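Local coordinates for putative uncharacterized protein (Vibrio cholerae, PDB 4G7X), which probably serves as the N-terminal N1 domain of the CTXphi minor coat protein pIII, which engages the host protein TolA during infection, at residues 33-38 / 91-96; 81-86 / 95-100. All blocks are in the same frame, centred on the assembly; numbering follows the deposited sequence. Where two conformers were deposited one is given.

Contact 1: residues 33-38 / 91-96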
ATOM      1  N   VAL A  33       4.599  -2.507  14.906  1.00  7.77           N
ATOM      2  CA  VAL A  33       3.310  -2.199  15.507  1.00  7.83           C
ATOM      3  C   VAL A  33       2.329  -3.335  15.211  1.00  7.91           C
ATOM      4  O   VAL A  33       2.120  -3.704  14.060  1.00  7.80           O
ATOM      5  CB  VAL A  33       2.802  -0.813  15.042  1.00  7.69           C
ATOM      6  CG1 VAL A  33       1.428  -0.516  15.616  1.00  7.83           C
ATOM      7  CG2 VAL A  33       3.784   0.277  15.462  1.00  7.74           C
ATOM      8  N   GLN A  34       1.772  -3.915  16.269  1.00  8.15           N
ATOM      9  CA  GLN A  34       1.023  -5.171  16.164  1.00  8.51           C
ATOM     10  C   GLN A  34      -0.447  -4.984  15.822  1.00  8.54           C
ATOM     11  O   GLN A  34      -0.997  -5.698  14.984  1.00  8.41           O
ATOM     12  CB  GLN A  34       1.161  -5.977  17.461  1.00  8.83           C
ATOM     13  CG  GLN A  34       2.586  -6.450  17.730  1.00  9.40           C
ATOM     14  CD  GLN A  34       3.053  -7.483  16.726  1.00  9.79           C
ATOM     15  OE1 GLN A  34       2.525  -8.593  16.678  1.00 10.80           O
ATOM     16  NE2 GLN A  34       4.032  -7.125  15.910  1.00  9.91           N
ATOM     17  N   SER A  35      -1.074  -4.022  16.484  1.00  8.77           N
ATOM     18  CA  SER A  35      -2.485  -3.739  16.284  1.00  9.08           C
ATOM     19  C   SER A  35      -2.701  -2.240  16.278  1.00  8.83           C
ATOM     20  O   SER A  35      -2.121  -1.519  17.090  1.00  8.74           O
ATOM     21  CB  SER A  35      -3.334  -4.392  17.375  1.00  9.58           C
ATOM     22  OG  SER A  35      -3.226  -5.809  17.358  1.00 10.65           O
ATOM     23  N   VAL A  36      -3.525  -1.776  15.343  1.00  8.78           N
ATOM     24  CA  VAL A  36      -3.798  -0.357  15.175  1.00  8.81           C
ATOM     25  C   VAL A  36      -5.293  -0.159  14.991  1.00  8.72           C
ATOM     26  O   VAL A  36      -5.922  -0.851  14.181  1.00  8.87           O
ATOM     27  CB  VAL A  36      -3.063   0.231  13.949  1.00  8.92           C
ATOM     28  CG1 VAL A  36      -3.436   1.694  13.740  1.00  9.07           C
ATOM     29  CG2 VAL A  36      -1.556   0.094  14.099  1.00  9.10           C
ATOM     30  N   LEU A  37      -5.852   0.781  15.744  1.00  8.71           N
ATOM     31  CA  LEU A  37      -7.217   1.230  15.507  1.00  8.85           C
ATOM     32  C   LEU A  37      -7.184   2.307  14.427  1.00  8.91           C
ATOM     33  O   LEU A  37      -6.814   3.458  14.682  1.00  8.90           O
ATOM     34  CB  LEU A  37      -7.858   1.727  16.802  1.00  9.08           C
ATOM     35  CG  LEU A  37      -9.362   2.005  16.759  1.00  9.26           C
ATOM     36  CD1 LEU A  37     -10.148   0.745  16.411  1.00  9.51           C
ATOM     37  CD2 LEU A  37      -9.790   2.556  18.107  1.00  9.58           C
ATOM     38  N   PHE A  38      -7.538   1.899  13.212  1.00  9.08           N
ATOM     39  CA  PHE A  38      -7.423   2.749  12.036  1.00  9.63           C
ATOM     40  C   PHE A  38      -8.803   3.043  11.494  1.00  9.78           C
ATOM     41  O   PHE A  38      -9.507   2.133  11.040  1.00  9.56           O
ATOM     42  CB  PHE A  38      -6.565   2.068  10.960  1.00 10.10           C
ATOM     43  CG  PHE A  38      -6.496   2.834   9.665  1.00 10.65           C
ATOM     44  CD1 PHE A  38      -7.345   2.518   8.605  1.00 11.12           C
ATOM     45  CD2 PHE A  38      -5.595   3.881   9.512  1.00 11.17           C
ATOM     46  CE1 PHE A  38      -7.289   3.231   7.415  1.00 11.56           C
ATOM     47  CE2 PHE A  38      -5.531   4.592   8.322  1.00 11.74           C
ATOM     48  CZ  PHE A  38      -6.379   4.268   7.274  1.00 11.78           C
ATOM     49  N   ALA A  91       4.142   3.242  19.981  1.00  8.65           N
ATOM     50  CA  ALA A  91       3.686   2.112  20.793  1.00  8.98           C
ATOM     51  C   ALA A  91       3.243   0.992  19.856  1.00  9.39           C
ATOM     52  O   ALA A  91       2.846   1.260  18.720  1.00  9.36           O
ATOM     53  CB  ALA A  91       2.541   2.548  21.689  1.00  8.88           C
ATOM     54  N   GLU A  92       3.312  -0.257  20.309  0.50  9.71           N
ATOM     55  CA  GLU A  92       2.962  -1.376  19.430  0.50 10.07           C
ATOM     56  C   GLU A  92       1.459  -1.661  19.368  0.50 10.00           C
ATOM     57  O   GLU A  92       1.029  -2.520  18.601  0.50  9.86           O
ATOM     58  CB  GLU A  92       3.748  -2.642  19.778  0.50 10.67           C
ATOM     59  CG  GLU A  92       3.405  -3.241  21.127  0.50 11.36           C
ATOM     60  CD  GLU A  92       4.006  -2.463  22.275  0.50 12.11           C
ATOM     61  OE1 GLU A  92       4.980  -1.710  22.052  0.50 12.72           O
ATOM     62  OE2 GLU A  92       3.504  -2.613  23.405  0.50 12.61           O
ATOM     63  N   ARG A  93       0.677  -0.950  20.181  1.00  9.88           N
ATOM     64  CA  ARG A  93      -0.783  -0.926  20.043  1.00 10.10           C
ATOM     65  C   ARG A  93      -1.206   0.517  20.170  1.00  9.58           C
ATOM     66  O   ARG A  93      -0.933   1.161  21.182  1.00  9.67           O
ATOM     67  CB  ARG A  93      -1.470  -1.784  21.101  1.00 11.19           C
ATOM     68  CG  ARG A  93      -1.306  -3.260  20.836  1.00 12.70           C
ATOM     69  CD  ARG A  93      -2.105  -4.127  21.786  1.00 14.23           C
ATOM     70  NE  ARG A  93      -2.022  -5.496  21.294  1.00 15.91           N
ATOM     71  CZ  ARG A  93      -0.970  -6.287  21.488  1.00 16.69           C
ATOM     72  NH1 ARG A  93       0.059  -5.854  22.203  1.00 17.65           N
ATOM     73  NH2 ARG A  93      -0.954  -7.512  20.979  1.00 17.73           N
ATOM     74  N   CYS A  94      -1.839   1.051  19.133  1.00  8.91           N
ATOM     75  CA  CYS A  94      -2.093   2.484  19.104  1.00  8.73           C
ATOM     76  C   CYS A  94      -3.261   2.864  18.207  1.00  8.68           C
ATOM     77  O   CYS A  94      -3.702   2.065  17.382  1.00  8.48           O
ATOM     78  CB  CYS A  94      -0.816   3.235  18.692  1.00  8.74           C
ATOM     79  SG  CYS A  94      -0.098   2.735  17.103  1.00  8.42           S
ATOM     80  N   ILE A  95      -3.760   4.083  18.388  1.00  8.78           N
ATOM     81  CA  ILE A  95      -4.835   4.622  17.559  1.00  9.08           C
ATOM     82  C   ILE A  95      -4.208   5.460  16.450  1.00  9.51           C
ATOM     83  O   ILE A  95      -3.406   6.353  16.725  1.00  9.28           O
ATOM     84  CB  ILE A  95      -5.817   5.466  18.408  1.00  9.07           C
ATOM     85  CG1 ILE A  95      -6.410   4.612  19.535  1.00  9.17           C
ATOM     86  CG2 ILE A  95      -6.906   6.076  17.530  1.00  9.06           C
ATOM     87  CD1 ILE A  95      -7.234   5.391  20.542  1.00  9.36           C
ATOM     88  N   TYR A  96      -4.547   5.167  15.196  1.00 10.18           N
ATOM     89  CA  TYR A  96      -3.933   5.893  14.081  1.00 11.49           C
ATOM     90  C   TYR A  96      -4.540   7.287  13.888  1.00 13.26           C
ATOM     91  O   TYR A  96      -5.756   7.450  13.992  1.00 14.09           O
ATOM     92  CB  TYR A  96      -3.991   5.091  12.778  1.00 10.98           C
ATOM     93  CG  TYR A  96      -2.811   5.384  11.876  1.00 10.44           C
ATOM     94  CD1 TYR A  96      -1.557   4.833  12.141  1.00 10.35           C
ATOM     95  CD2 TYR A  96      -2.939   6.230  10.778  1.00 10.43           C
ATOM     96  CE1 TYR A  96      -0.466   5.110  11.333  1.00 10.04           C
ATOM     97  CE2 TYR A  96      -1.856   6.511   9.962  1.00 10.07           C
ATOM     98  CZ  TYR A  96      -0.621   5.956  10.249  1.00 10.00           C
ATOM     99  OH  TYR A  96       0.451   6.237   9.434  1.00  9.89           O
TER
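Tyr-96 and Val-36 meet where two parallel strands, 35-38 and 93-95, run side by side. From the CB of Tyr-96, 3.6 Å from CG1 of Val-36, the side chain climbs between two neighbours: its CG and CD1 stay beside that same methyl, while CD2 comes within 3.8 Å of CD2 of Phe-38. The hydroxyl at the tip leaves the contact and hydrogen-bonds to the backbone O of Leu-25 in strand 20-27. Phe-38 and Tyr-96 point the same way, and their ring planes are inclined by 56°; CG and CD2 of Tyr-96 lie at the edge of the Phe-38 ring, but the ring pair as a whole is oblique. The backbone pairing is that of parallel beta-strands, in which one residue bonds to two across the gap: Leu-37 N donates to Cys-94 O (3.0 Å) and Leu-37 O accepts from Tyr-96 N (2.9 Å). In this mixed sheet strand 35-38 lies between 93-95 and the antiparallel 41-48. Just ahead of the strands, Glu-92 O takes a short bond from Gln-34 N (2.8 Å) and a weak one from Ser-35 N. Val-33, with CG1 anti to its backbone N (chi1 177°), sets that methyl 3.9 Å from Cys-94 SG.

Contact 2: residues 81-86 / 95-100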
ATOM      1  N   TRP A  81      -5.774   3.577  24.317  1.00 10.35           N
ATOM      2  CA  TRP A  81      -4.435   3.498  23.745  1.00 10.15           C
ATOM      3  C   TRP A  81      -3.930   4.854  23.350  1.00 10.07           C
ATOM      4  O   TRP A  81      -4.724   5.751  23.065  1.00 10.33           O
ATOM      5  CB  TRP A  81      -4.442   2.621  22.498  1.00  9.91           C
ATOM      6  CG  TRP A  81      -4.636   1.145  22.716  1.00  9.84           C
ATOM      7  CD1 TRP A  81      -4.632   0.436  23.916  1.00  9.76           C
ATOM      8  CD2 TRP A  81      -4.828   0.133  21.677  1.00  9.86           C
ATOM      9  NE1 TRP A  81      -4.824  -0.905  23.692  1.00  9.83           N
ATOM     10  CE2 TRP A  81      -4.942  -1.153  22.367  1.00  9.80           C
ATOM     11  CE3 TRP A  81      -4.914   0.167  20.290  1.00  9.70           C
ATOM     12  CZ2 TRP A  81      -5.145  -2.342  21.675  1.00  9.89           C
ATOM     13  CZ3 TRP A  81      -5.106  -1.034  19.606  1.00  9.75           C
ATOM     14  CH2 TRP A  81      -5.222  -2.258  20.285  1.00  9.77           C
ATOM     15  N   PRO A  82      -2.594   5.017  23.293  1.00 10.09           N
ATOM     16  CA  PRO A  82      -2.014   6.255  22.792  1.00  9.95           C
ATOM     17  C   PRO A  82      -2.166   6.376  21.281  1.00  9.92           C
ATOM     18  O   PRO A  82      -2.455   5.390  20.599  1.00  9.83           O
ATOM     19  CB  PRO A  82      -0.529   6.108  23.142  1.00  9.98           C
ATOM     20  CG  PRO A  82      -0.290   4.640  23.094  1.00 10.13           C
ATOM     21  CD  PRO A  82      -1.565   3.999  23.579  1.00 10.16           C
ATOM     22  N   MET A  83      -1.978   7.581  20.764  1.00 10.10           N
ATOM     23  CA  MET A  83      -1.921   7.792  19.328  1.00 10.12           C
ATOM     24  C   MET A  83      -0.625   7.201  18.783  1.00  9.84           C
ATOM     25  O   MET A  83       0.426   7.286  19.427  1.00  9.90           O
ATOM     26  CB  MET A  83      -2.011   9.285  18.999  1.00 10.92           C
ATOM     27  CG  MET A  83      -3.293   9.958  19.490  1.00 11.60           C
ATOM     28  SD  MET A  83      -4.817   9.224  18.855  1.00 13.02           S
ATOM     29  CE  MET A  83      -4.653   9.556  17.109  1.00 12.99           C
ATOM     30  N   CYS A  84      -0.702   6.575  17.612  1.00  9.45           N
ATOM     31  CA  CYS A  84       0.506   6.081  16.956  1.00  9.20           C
ATOM     32  C   CYS A  84       1.460   7.238  16.700  1.00  9.34           C
ATOM     33  O   CYS A  84       1.034   8.340  16.345  1.00  9.81           O
ATOM     34  CB  CYS A  84       0.169   5.382  15.634  1.00  8.95           C
ATOM     35  SG  CYS A  84      -0.999   4.008  15.778  1.00  8.63           S
ATOM     36  N   ASP A  85       2.751   6.985  16.888  1.00  9.07           N
ATOM     37  CA  ASP A  85       3.770   7.989  16.616  1.00  9.27           C
ATOM     38  C   ASP A  85       4.250   7.825  15.187  1.00  9.31           C
ATOM     39  O   ASP A  85       4.749   6.764  14.802  1.00  8.87           O
ATOM     40  CB  ASP A  85       4.935   7.870  17.603  1.00  9.25           C
ATOM     41  CG  ASP A  85       5.865   9.081  17.572  1.00  9.45           C
ATOM     42  OD1 ASP A  85       6.656   9.251  18.519  1.00  9.75           O
ATOM     43  OD2 ASP A  85       5.821   9.864  16.605  1.00  9.35           O
ATOM     44  N   LEU A  86       4.090   8.889  14.411  1.00  9.65           N
ATOM     45  CA  LEU A  86       4.456   8.896  13.005  1.00 10.10           C
ATOM     46  C   LEU A  86       5.847   9.500  12.770  1.00  9.87           C
ATOM     47  O   LEU A  86       6.349   9.496  11.649  1.00  9.85           O
ATOM     48  CB  LEU A  86       3.366   9.614  12.190  1.00 10.88           C
ATOM     49  CG  LEU A  86       2.129   8.791  11.754  1.00 11.50           C
ATOM     50  CD1 LEU A  86       1.527   7.907  12.840  1.00 11.95           C
ATOM     51  CD2 LEU A  86       1.067   9.711  11.170  1.00 12.36           C
ATOM     52  N   ILE A  95      -3.760   4.083  18.388  1.00  8.78           N
ATOM     53  CA  ILE A  95      -4.835   4.622  17.559  1.00  9.08           C
ATOM     54  C   ILE A  95      -4.208   5.460  16.450  1.00  9.51           C
ATOM     55  O   ILE A  95      -3.406   6.353  16.725  1.00  9.28           O
ATOM     56  CB  ILE A  95      -5.817   5.466  18.408  1.00  9.07           C
ATOM     57  CG1 ILE A  95      -6.410   4.612  19.535  1.00  9.17           C
ATOM     58  CG2 ILE A  95      -6.906   6.076  17.530  1.00  9.06           C
ATOM     59  CD1 ILE A  95      -7.234   5.391  20.542  1.00  9.36           C
ATOM     60  N   TYR A  96      -4.547   5.167  15.196  1.00 10.18           N
ATOM     61  CA  TYR A  96      -3.933   5.893  14.081  1.00 11.49           C
ATOM     62  C   TYR A  96      -4.540   7.287  13.888  1.00 13.26           C
ATOM     63  O   TYR A  96      -5.756   7.450  13.992  1.00 14.09           O
ATOM     64  CB  TYR A  96      -3.991   5.091  12.778  1.00 10.98           C
ATOM     65  CG  TYR A  96      -2.811   5.384  11.876  1.00 10.44           C
ATOM     66  CD1 TYR A  96      -1.557   4.833  12.141  1.00 10.35           C
ATOM     67  CD2 TYR A  96      -2.939   6.230  10.778  1.00 10.43           C
ATOM     68  CE1 TYR A  96      -0.466   5.110  11.333  1.00 10.04           C
ATOM     69  CE2 TYR A  96      -1.856   6.511   9.962  1.00 10.07           C
ATOM     70  CZ  TYR A  96      -0.621   5.956  10.249  1.00 10.00           C
ATOM     71  OH  TYR A  96       0.451   6.237   9.434  1.00  9.89           O
ATOM     72  N   PRO A  97      -3.688   8.304  13.641  1.00 15.08           N
ATOM     73  CA  PRO A  97      -4.189   9.657  13.360  1.00 17.16           C
ATOM     74  C   PRO A  97      -4.561   9.864  11.884  1.00 19.87           C
ATOM     75  O   PRO A  97      -3.944  10.680  11.191  1.00 21.63           O
ATOM     76  CB  PRO A  97      -3.018  10.557  13.774  1.00 16.67           C
ATOM     77  CG  PRO A  97      -1.803   9.708  13.623  1.00 16.10           C
ATOM     78  CD  PRO A  97      -2.221   8.274  13.804  1.00 15.21           C
ATOM     79  N   TYR A  98      -5.579   9.140  11.424  1.00 22.93           N
ATOM     80  CA  TYR A  98      -6.021   9.187  10.022  1.00 25.87           C
ATOM     81  C   TYR A  98      -6.937  10.375   9.688  1.00 27.92           C
ATOM     82  O   TYR A  98      -7.771  10.778  10.508  1.00 28.42           O
ATOM     83  CB  TYR A  98      -6.698   7.863   9.639  1.00 25.78           C
ATOM     84  CG  TYR A  98      -7.437   7.890   8.314  1.00 26.16           C
ATOM     85  CD1 TYR A  98      -6.747   7.797   7.104  1.00 25.98           C
ATOM     86  CD2 TYR A  98      -8.826   8.018   8.274  1.00 26.17           C
ATOM     87  CE1 TYR A  98      -7.422   7.827   5.891  1.00 26.52           C
ATOM     88  CE2 TYR A  98      -9.508   8.049   7.066  1.00 26.53           C
ATOM     89  CZ  TYR A  98      -8.802   7.952   5.880  1.00 26.86           C
ATOM     90  OH  TYR A  98      -9.481   7.982   4.682  1.00 27.63           O
ATOM     91  N   CYS A  99      -6.760  10.923   8.484  0.50 28.73           N
ATOM     92  CA  CYS A  99      -7.610  11.989   7.949  0.50 29.99           C
ATOM     93  C   CYS A  99      -7.717  11.857   6.429  0.50 31.14           C
ATOM     94  O   CYS A  99      -6.698  11.688   5.754  0.50 30.66           O
ATOM     95  CB  CYS A  99      -7.052  13.367   8.317  0.50 29.84           C
ATOM     96  SG  CYS A  99      -7.985  14.765   7.641  0.50 29.39           S
ATOM     97  N   PRO A 100      -8.950  11.927   5.884  1.00 32.28           N
ATOM     98  CA  PRO A 100      -9.157  11.822   4.429  1.00 33.80           C
ATOM     99  C   PRO A 100      -8.493  12.925   3.596  1.00 35.77           C
ATOM    100  O   PRO A 100      -8.134  13.982   4.126  1.00 36.46           O
ATOM    101  CB  PRO A 100     -10.683  11.903   4.282  1.00 33.35           C
ATOM    102  CG  PRO A 100     -11.218  11.466   5.601  1.00 32.98           C
ATOM    103  CD  PRO A 100     -10.239  12.002   6.602  1.00 32.51           C
TER
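Ile-95 and Met-83 face each other at a single backbone bridge between two irregular segments. Two hydrogen bonds of 2.9 Å hold it, one from Ile-95 N to Pro-82 O, the other from Cys-84 N to Ile-95 O; in the second the donor stands well above the carbonyl plane. Packing is closest around that carbonyl, beside the buried Cys-84. With SG anti to its own carbonyl carbon (chi1 -57°), the sulfur lies 3.5 Å from Ile-95 O and 3.8 Å from CD1 of Tyr-96, an oblique sulfur-aromatic contact. Beyond the bridge, on the Trp-81 side, CD1 of Ile-95 comes to 3.6 Å from Trp-81 O.

The outer part is made by the exposed Met-83, Leu-86 and Pro-97, and no hydrogen bond crosses between the segments through their side chains. Met-83, bent at chi2 and chi3, curls back across Ile-95: SD sits 3.9 Å from CB of Ile-95, and CE reaches 3.8 Å from CB of Pro-97. Leu-86 crosses Tyr-96 at about a right angle, its CD1 3.8 Å from CE1 of the ring, and meets Pro-97 tip to tip through CD2 and CG. Pro-97 also lays its CD over one face of the Tyr-96 ring, offset toward the rim. Pro-97 is the centre of an inverse gamma turn, so the segment bends just past the bridge: the whole is a loop bridged to Ile-95 of the short strand 93-95 and tied to that strand by the Cys-84 to Cys-94 disulfide, in this N1-type domain.

Contacts 1 and 2 illustrate how one short stretch can serve two neighbours: Ile-95 and Tyr-96 belong to both, and the centres of the contacts lie about 8 Å apart. Strand 93-95 pairs with 35-38 along one side, while the loop 81-86 bonds to it along the other. The disulfide between Cys-94 SG and Cys-84 SG (2.0 Å) joins the two contacts covalently. Trp-81 adds a noncovalent tie, its CE3 lying 3.4 Å from Cys-94 N and its CZ2 3.5 Å from Arg-93 CD. Contact 1 is the more buried of the two, its centre about 6 Å from the centre of the chain, against about 9 Å for contact 2, a surface contact. The second chain of the assembly touches neither.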